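Local coordinates for secretion protein Snm4 (Mycobacterium xenopi, PDB 7B7J) that probably serves, through this cytosolic ubiquitin-like domain of EccD5, as a component of the ESX-5 type VII secretion pore complex in the mycobacterial membrane, at residues Q19-V23 with V34-H39; I46-L50 with R72-C76. All blocks are in the same frame, centred on the assembly; numbering follows the deposited sequence.

The two contacts build the ubiquitin-like domain from its two basic elements, a mixed beta sheet and the helix packed on it. Contact 1 pairs strands 20-27 and 30-37 of the first hairpin, with 30-37 at one margin of the four-strand sheet; contact 2 lays residues 46-50 of helix 42-60 against strand 70-76, at the other margin. Along the chain they come in series, since helix 42-60 follows strand 30-37. Their centres lie about 15 Å apart and their nearest atoms about 4 Å apart without touching. The centre of contact 1 lies about 12 Å, and that of contact 2 about 5 Å, from the centre of the chain, so contact 2 is the more central, although both are partly buried.

Contact 1 (Q19-V23 with V34-H39); sequences QAAVV and VVLDAH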
ATOM      1  N   GLN A  19       9.642  16.114  -0.087  1.00 55.92           N
ATOM      2  CA  GLN A  19       9.310  15.458  -1.379  1.00 45.39           C
ATOM      3  C   GLN A  19       8.141  14.477  -1.248  1.00 38.27           C
ATOM      4  O   GLN A  19       8.016  13.816  -0.215  1.00 34.84           O
ATOM      5  CB  GLN A  19      10.523  14.782  -2.001  1.00 56.13           C
ATOM      6  CG  GLN A  19      10.812  15.217  -3.425  1.00 55.56           C
ATOM      7  CD  GLN A  19      12.233  14.889  -3.813  1.00 66.60           C
ATOM      8  OE1 GLN A  19      13.162  15.014  -3.017  1.00 58.88           O
ATOM      9  NE2 GLN A  19      12.407  14.456  -5.049  1.00 52.60           N
ATOM     10  N   ALA A  20       7.338  14.393  -2.305  1.00 34.65           N
ATOM     11  CA  ALA A  20       6.164  13.504  -2.288  1.00 36.59           C
ATOM     12  C   ALA A  20       6.155  12.611  -3.520  1.00 33.71           C
ATOM     13  O   ALA A  20       6.881  12.905  -4.462  1.00 33.72           O
ATOM     14  CB  ALA A  20       4.913  14.323  -2.254  1.00 41.16           C
ATOM     15  N   ALA A  21       5.400  11.526  -3.455  1.00 28.22           N
ATOM     16  CA  ALA A  21       5.206  10.638  -4.618  1.00 28.88           C
ATOM     17  C   ALA A  21       3.695  10.496  -4.720  1.00 30.63           C
ATOM     18  O   ALA A  21       3.004  10.098  -3.761  1.00 30.64           O
ATOM     19  CB  ALA A  21       5.937   9.316  -4.375  1.00 31.97           C
ATOM     20  N   VAL A  22       3.173  10.592  -5.934  1.00 27.83           N
ATOM     21  CA  VAL A  22       1.770  10.302  -6.264  1.00 25.59           C
ATOM     22  C   VAL A  22       1.711   8.841  -6.810  1.00 28.56           C
ATOM     23  O   VAL A  22       2.276   8.562  -7.905  1.00 30.92           O
ATOM     24  CB  VAL A  22       1.361  11.324  -7.349  1.00 29.46           C
ATOM     25  CG1 VAL A  22      -0.105  10.997  -7.809  1.00 30.90           C
ATOM     26  CG2 VAL A  22       1.505  12.746  -6.860  1.00 30.88           C
ATOM     27  N   VAL A  23       0.986   7.986  -6.068  1.00 29.09           N
ATOM     28  CA  VAL A  23       0.996   6.563  -6.342  1.00 27.40           C
ATOM     29  C   VAL A  23      -0.425   6.131  -6.527  1.00 29.86           C
ATOM     30  O   VAL A  23      -1.243   6.607  -5.809  1.00 28.55           O
ATOM     31  CB  VAL A  23       1.777   5.862  -5.282  1.00 30.48           C
ATOM     32  CG1 VAL A  23       3.145   6.389  -4.929  1.00 30.20           C
ATOM     33  CG2 VAL A  23       1.178   5.780  -3.976  1.00 37.99           C
ATOM     34  N   VAL A  34      -3.073   8.348  -4.090  1.00 26.16           N
ATOM     35  CA  VAL A  34      -2.621   9.042  -2.865  1.00 27.23           C
ATOM     36  C   VAL A  34      -1.346   9.763  -3.082  1.00 27.36           C
ATOM     37  O   VAL A  34      -0.553   9.282  -3.823  1.00 28.59           O
ATOM     38  CB  VAL A  34      -2.412   7.954  -1.762  1.00 33.19           C
ATOM     39  CG1 VAL A  34      -3.712   7.388  -1.218  1.00 44.99           C
ATOM     40  CG2 VAL A  34      -1.573   6.847  -2.118  1.00 34.04           C
ATOM     41  N   VAL A  35      -1.159  10.744  -2.312  1.00 26.36           N
ATOM     42  CA  VAL A  35       0.106  11.500  -2.127  1.00 28.51           C
ATOM     43  C   VAL A  35       0.787  10.994  -0.904  1.00 27.78           C
ATOM     44  O   VAL A  35       0.263  11.193   0.193  1.00 28.86           O
ATOM     45  CB  VAL A  35      -0.096  12.999  -2.182  1.00 31.22           C
ATOM     46  CG1 VAL A  35       1.244  13.734  -2.163  1.00 33.63           C
ATOM     47  CG2 VAL A  35      -0.868  13.625  -3.410  1.00 29.35           C
ATOM     48  N   LEU A  36       1.971  10.421  -1.113  1.00 25.47           N
ATOM     49  CA  LEU A  36       2.762   9.804   0.024  1.00 29.03           C
ATOM     50  C   LEU A  36       4.127  10.484   0.224  1.00 33.01           C
ATOM     51  O   LEU A  36       4.744  10.971  -0.728  1.00 29.91           O
ATOM     52  CB  LEU A  36       2.938   8.371  -0.083  1.00 27.77           C
ATOM     53  CG  LEU A  36       1.712   7.525  -0.236  1.00 27.49           C
ATOM     54  CD1 LEU A  36       2.001   6.036  -0.569  1.00 32.26           C
ATOM     55  CD2 LEU A  36       0.921   7.636   1.031  1.00 32.31           C
ATOM     56  N   ASP A  37       4.600  10.552   1.447  1.00 27.40           N
ATOM     57  CA  ASP A  37       6.004  10.991   1.674  1.00 27.00           C
ATOM     58  C   ASP A  37       6.920  10.048   0.856  1.00 29.21           C
ATOM     59  O   ASP A  37       6.949   8.865   1.129  1.00 28.56           O
ATOM     60  CB  ASP A  37       6.323  10.947   3.157  1.00 29.23           C
ATOM     61  CG  ASP A  37       7.672  11.456   3.676  1.00 38.18           C
ATOM     62  OD1 ASP A  37       8.658  11.217   3.117  1.00 32.86           O
ATOM     63  OD2 ASP A  37       7.627  11.881   4.784  1.00 43.05           O
ATOM     64  N   ALA A  38       7.792  10.641   0.055  1.00 29.03           N
ATOM     65  CA  ALA A  38       8.799   9.957  -0.853  1.00 28.29           C
ATOM     66  C   ALA A  38      10.013   9.439  -0.067  1.00 31.14           C
ATOM     67  O   ALA A  38      10.783   8.687  -0.741  1.00 31.15           O
ATOM     68  CB  ALA A  38       9.267  10.983  -1.922  1.00 34.11           C
ATOM     69  N   HIS A  39      10.183   9.858   1.178  1.00 29.95           N
ATOM     70  CA  HIS A  39      11.430   9.578   1.957  1.00 31.96           C
ATOM     71  C   HIS A  39      11.161   8.686   3.183  1.00 33.17           C
ATOM     72  O   HIS A  39      12.100   8.236   3.822  1.00 32.66           O
ATOM     73  CB  HIS A  39      12.236  10.820   2.336  1.00 35.31           C
ATOM     74  CG  HIS A  39      12.823  11.417   1.043  1.00 41.97           C
ATOM     75  ND1 HIS A  39      13.605  10.610   0.148  1.00 42.50           N
ATOM     76  CD2 HIS A  39      12.697  12.650   0.421  1.00 42.02           C
ATOM     77  CE1 HIS A  39      13.786  11.287  -1.000  1.00 46.73           C
ATOM     78  NE2 HIS A  39      13.248  12.526  -0.843  1.00 42.80           N
TER
HETATM   79  O   HOH W   1       9.754  13.728   2.150  1.00 43.89           O
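Gln19, just ahead of the strand, takes the backbone N of Ala38 on its own carbonyl O (3.2 Å), while its OE1 meets His39 NE2 in a weak hydrogen bond of 3.3 Å. A water joins Gln19 O to Asp37 OD1, 2.9 Å from each; that OD1 also accepts His39 N at 2.8 Å, an Asx turn where segment 34-39 leaves the sheet. Ala20 pairs with Asp37 without hydrogen bonds, its CB resting 3.7 Å from Val35 CG1. Ala21 then exchanges two bonds with Leu36, N to O and O to N, both 2.9 Å. This is the antiparallel N-terminal hairpin of the ubiquitin-like fold, strands 20-27 and 30-37, and from the Ala21-Leu36 pair to Val23-Val34 side chains alternate between faces. Val22, opposite Val35, points to the surface, its CG2 4.3 Å from Val35 CG2. Val23 binds Val34 through N to O (3.0 Å) and O to N (3.1 Å), and on the face shared with Ala21 its CG2 lies 3.5 Å from both Val34 CG2 and Leu36 CD1.

Contact 2 (I46-L50 with R72-C76); sequences IDPLL and RWMLC
Helix-on-sheet packing joins residues 46-50, from the first part of helix 42-60, to strand 72-76 in the ubiquitin-like domain, with Ile46, Leu49 and Leu75 buried and Trp73 and Leu50 partly exposed. The short helical segment crosses the strand almost at a right angle (87°), with the axes 9.1 Å apart at closest approach. The helix carries the bond from Leu50 N to Ile46 O (2.9 Å) but is kinked at Asp47 and Pro48, whose N atoms lack bonds to the preceding turn; the strand is extended throughout. No hydrogen bond links the two, and the closest CA atoms belong to Ile46 and Met74, at 7.1 Å. Because side chains alternate along the strand, Trp73 and Leu75 (m, t) point toward the helix and Met74 away from it. Ile46 (chi1 m, chi2 -91°) fits between the two inward residues: its CG2 lies 3.7 Å from Trp73 CB and its CD1 3.6 Å from Leu75 CG. One turn on, Leu50, with chi1 t and chi2 p, sets CD2 over a face of the Trp73 indole (chi1 -84°, chi2 104°), 3.6 Å from the centroid of the five-membered ring, as a CH-pi contact. Leu49 has the same rotamer and brings CD2 to 3.9 Å from Leu75 CD2. Beyond the pair, Leu65 touches both Leu50 and Trp73, and strand 70-76 runs antiparallel to strand 99-107, where Leu102 meets Trp73 and Leu75 and the ring of Phe104 meets that of Trp73.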
ATOM      1  N   ILE A  46       2.603   1.565   6.071  1.00 28.58           N
ATOM      2  CA  ILE A  46       1.632   0.512   5.660  1.00 31.16           C
ATOM      3  C   ILE A  46       0.317   0.457   6.422  1.00 30.09           C
ATOM      4  O   ILE A  46      -0.755   0.398   5.747  1.00 29.59           O
ATOM      5  CB  ILE A  46       2.317  -0.881   5.804  1.00 39.08           C
ATOM      6  CG1 ILE A  46       3.340  -1.079   4.691  1.00 46.51           C
ATOM      7  CG2 ILE A  46       1.239  -1.985   5.562  1.00 43.87           C
ATOM      8  CD1 ILE A  46       2.660  -1.727   3.568  1.00 51.15           C
ATOM      9  N   ASP A  47       0.400   0.472   7.693  1.00 29.34           N
ATOM     10  CA  ASP A  47      -0.792   0.427   8.558  1.00 31.55           C
ATOM     11  C   ASP A  47      -1.565   1.676   8.419  1.00 29.70           C
ATOM     12  O   ASP A  47      -2.781   1.620   8.135  1.00 29.66           O
ATOM     13  CB  ASP A  47      -0.561   0.098  10.016  1.00 34.68           C
ATOM     14  CG  ASP A  47      -0.009  -1.296  10.088  1.00 41.76           C
ATOM     15  OD1 ASP A  47      -0.295  -2.205   9.322  1.00 42.41           O
ATOM     16  OD2 ASP A  47       0.907  -1.410  10.796  1.00 46.10           O
ATOM     17  N   PRO A  48      -0.857   2.838   8.390  1.00 28.52           N
ATOM     18  CA  PRO A  48      -1.616   4.088   8.022  1.00 31.32           C
ATOM     19  C   PRO A  48      -2.367   4.088   6.685  1.00 31.55           C
ATOM     20  O   PRO A  48      -3.541   4.602   6.589  1.00 31.36           O
ATOM     21  CB  PRO A  48      -0.565   5.219   8.181  1.00 30.64           C
ATOM     22  CG  PRO A  48       0.319   4.695   9.212  1.00 32.47           C
ATOM     23  CD  PRO A  48       0.414   3.200   9.034  1.00 30.37           C
ATOM     24  N   LEU A  49      -1.796   3.493   5.681  1.00 27.49           N
ATOM     25  CA  LEU A  49      -2.357   3.361   4.347  1.00 27.02           C
ATOM     26  C   LEU A  49      -3.490   2.379   4.373  1.00 27.20           C
ATOM     27  O   LEU A  49      -4.551   2.761   3.678  1.00 24.06           O
ATOM     28  CB  LEU A  49      -1.201   2.980   3.393  1.00 29.98           C
ATOM     29  CG  LEU A  49      -1.591   2.919   1.959  1.00 30.63           C
ATOM     30  CD1 LEU A  49      -2.171   4.284   1.410  1.00 30.52           C
ATOM     31  CD2 LEU A  49      -0.449   2.451   1.039  1.00 36.03           C
ATOM     32  N   LEU A  50      -3.390   1.276   5.014  1.00 27.24           N
ATOM     33  CA  LEU A  50      -4.551   0.399   5.117  1.00 28.36           C
ATOM     34  C   LEU A  50      -5.793   1.171   5.675  1.00 28.45           C
ATOM     35  O   LEU A  50      -6.953   0.904   5.277  1.00 29.42           O
ATOM     36  CB  LEU A  50      -4.104  -0.802   6.017  1.00 31.13           C
ATOM     37  CG  LEU A  50      -5.198  -1.898   6.195  1.00 38.81           C
ATOM     38  CD1 LEU A  50      -5.845  -2.560   4.912  1.00 38.68           C
ATOM     39  CD2 LEU A  50      -4.571  -2.982   7.168  1.00 45.79           C
ATOM     40  N   ARG A  72       1.071 -10.555   7.332  1.00 46.77           N
ATOM     41  CA  ARG A  72       1.758  -9.276   7.185  1.00 43.89           C
ATOM     42  C   ARG A  72       1.164  -8.575   5.993  1.00 40.24           C
ATOM     43  O   ARG A  72       1.011  -9.226   4.947  1.00 37.55           O
ATOM     44  CB  ARG A  72       3.264  -9.443   7.020  1.00 50.61           C
ATOM     45  CG  ARG A  72       3.929 -10.171   8.216  1.00 61.26           C
ATOM     46  CD  ARG A  72       5.452 -10.391   8.232  1.00 69.12           C
ATOM     47  NE  ARG A  72       5.449 -11.620   7.527  1.00 81.24           N
ATOM     48  CZ  ARG A  72       5.439 -11.719   6.220  1.00 79.00           C
ATOM     49  NH1 ARG A  72       5.614 -10.652   5.435  1.00 93.56           N
ATOM     50  NH2 ARG A  72       5.249 -12.927   5.723  1.00 82.88           N
ATOM     51  N   TRP A  73       0.854  -7.312   6.126  1.00 37.23           N
ATOM     52  CA  TRP A  73       0.377  -6.471   5.011  1.00 35.89           C
ATOM     53  C   TRP A  73       1.612  -5.940   4.306  1.00 37.60           C
ATOM     54  O   TRP A  73       2.583  -5.662   5.026  1.00 34.44           O
ATOM     55  CB  TRP A  73      -0.467  -5.304   5.531  1.00 36.30           C
ATOM     56  CG  TRP A  73      -1.924  -5.638   5.789  1.00 39.65           C
ATOM     57  CD1 TRP A  73      -2.500  -5.835   6.996  1.00 41.58           C
ATOM     58  CD2 TRP A  73      -2.921  -5.985   4.785  1.00 32.93           C
ATOM     59  NE1 TRP A  73      -3.807  -6.199   6.854  1.00 40.48           N
ATOM     60  CE2 TRP A  73      -4.086  -6.373   5.569  1.00 42.56           C
ATOM     61  CE3 TRP A  73      -3.019  -5.891   3.408  1.00 41.55           C
ATOM     62  CZ2 TRP A  73      -5.271  -6.749   4.978  1.00 45.67           C
ATOM     63  CZ3 TRP A  73      -4.210  -6.314   2.803  1.00 37.01           C
ATOM     64  CH2 TRP A  73      -5.259  -6.863   3.615  1.00 42.76           C
ATOM     65  N   MET A  74       1.609  -5.957   2.974  1.00 35.17           N
ATOM     66  CA  MET A  74       2.764  -5.514   2.172  1.00 30.82           C
ATOM     67  C   MET A  74       2.295  -4.737   0.935  1.00 29.96           C
ATOM     68  O   MET A  74       1.154  -4.925   0.515  1.00 29.27           O
ATOM     69  CB  MET A  74       3.635  -6.743   1.937  1.00 36.93           C
ATOM     70  CG  MET A  74       2.868  -7.716   1.228  1.00 40.73           C
ATOM     71  SD  MET A  74       3.827  -9.353   0.903  1.00 44.14           S
ATOM     72  CE  MET A  74       4.281  -9.758   2.553  1.00 44.45           C
ATOM     73  N   LEU A  75       3.122  -3.828   0.512  1.00 29.20           N
ATOM     74  CA  LEU A  75       2.963  -3.182  -0.787  1.00 27.63           C
ATOM     75  C   LEU A  75       3.771  -3.910  -1.854  1.00 28.42           C
ATOM     76  O   LEU A  75       4.977  -4.019  -1.645  1.00 31.69           O
ATOM     77  CB  LEU A  75       3.309  -1.707  -0.777  1.00 28.17           C
ATOM     78  CG  LEU A  75       2.311  -0.923   0.049  1.00 30.33           C
ATOM     79  CD1 LEU A  75       3.124   0.425   0.295  1.00 37.15           C
ATOM     80  CD2 LEU A  75       1.001  -0.700  -0.705  1.00 31.23           C
ATOM     81  N   CYS A  76       3.099  -4.363  -2.849  1.00 25.52           N
ATOM     82  CA  CYS A  76       3.691  -5.273  -3.886  1.00 26.67           C
ATOM     83  C   CYS A  76       3.657  -4.618  -5.323  1.00 26.17           C
ATOM     84  O   CYS A  76       2.742  -3.934  -5.712  1.00 23.58           O
ATOM     85  CB  CYS A  76       2.980  -6.641  -3.968  1.00 28.42           C
ATOM     86  SG  CYS A  76       3.173  -7.522  -2.413  1.00 32.56           S
TER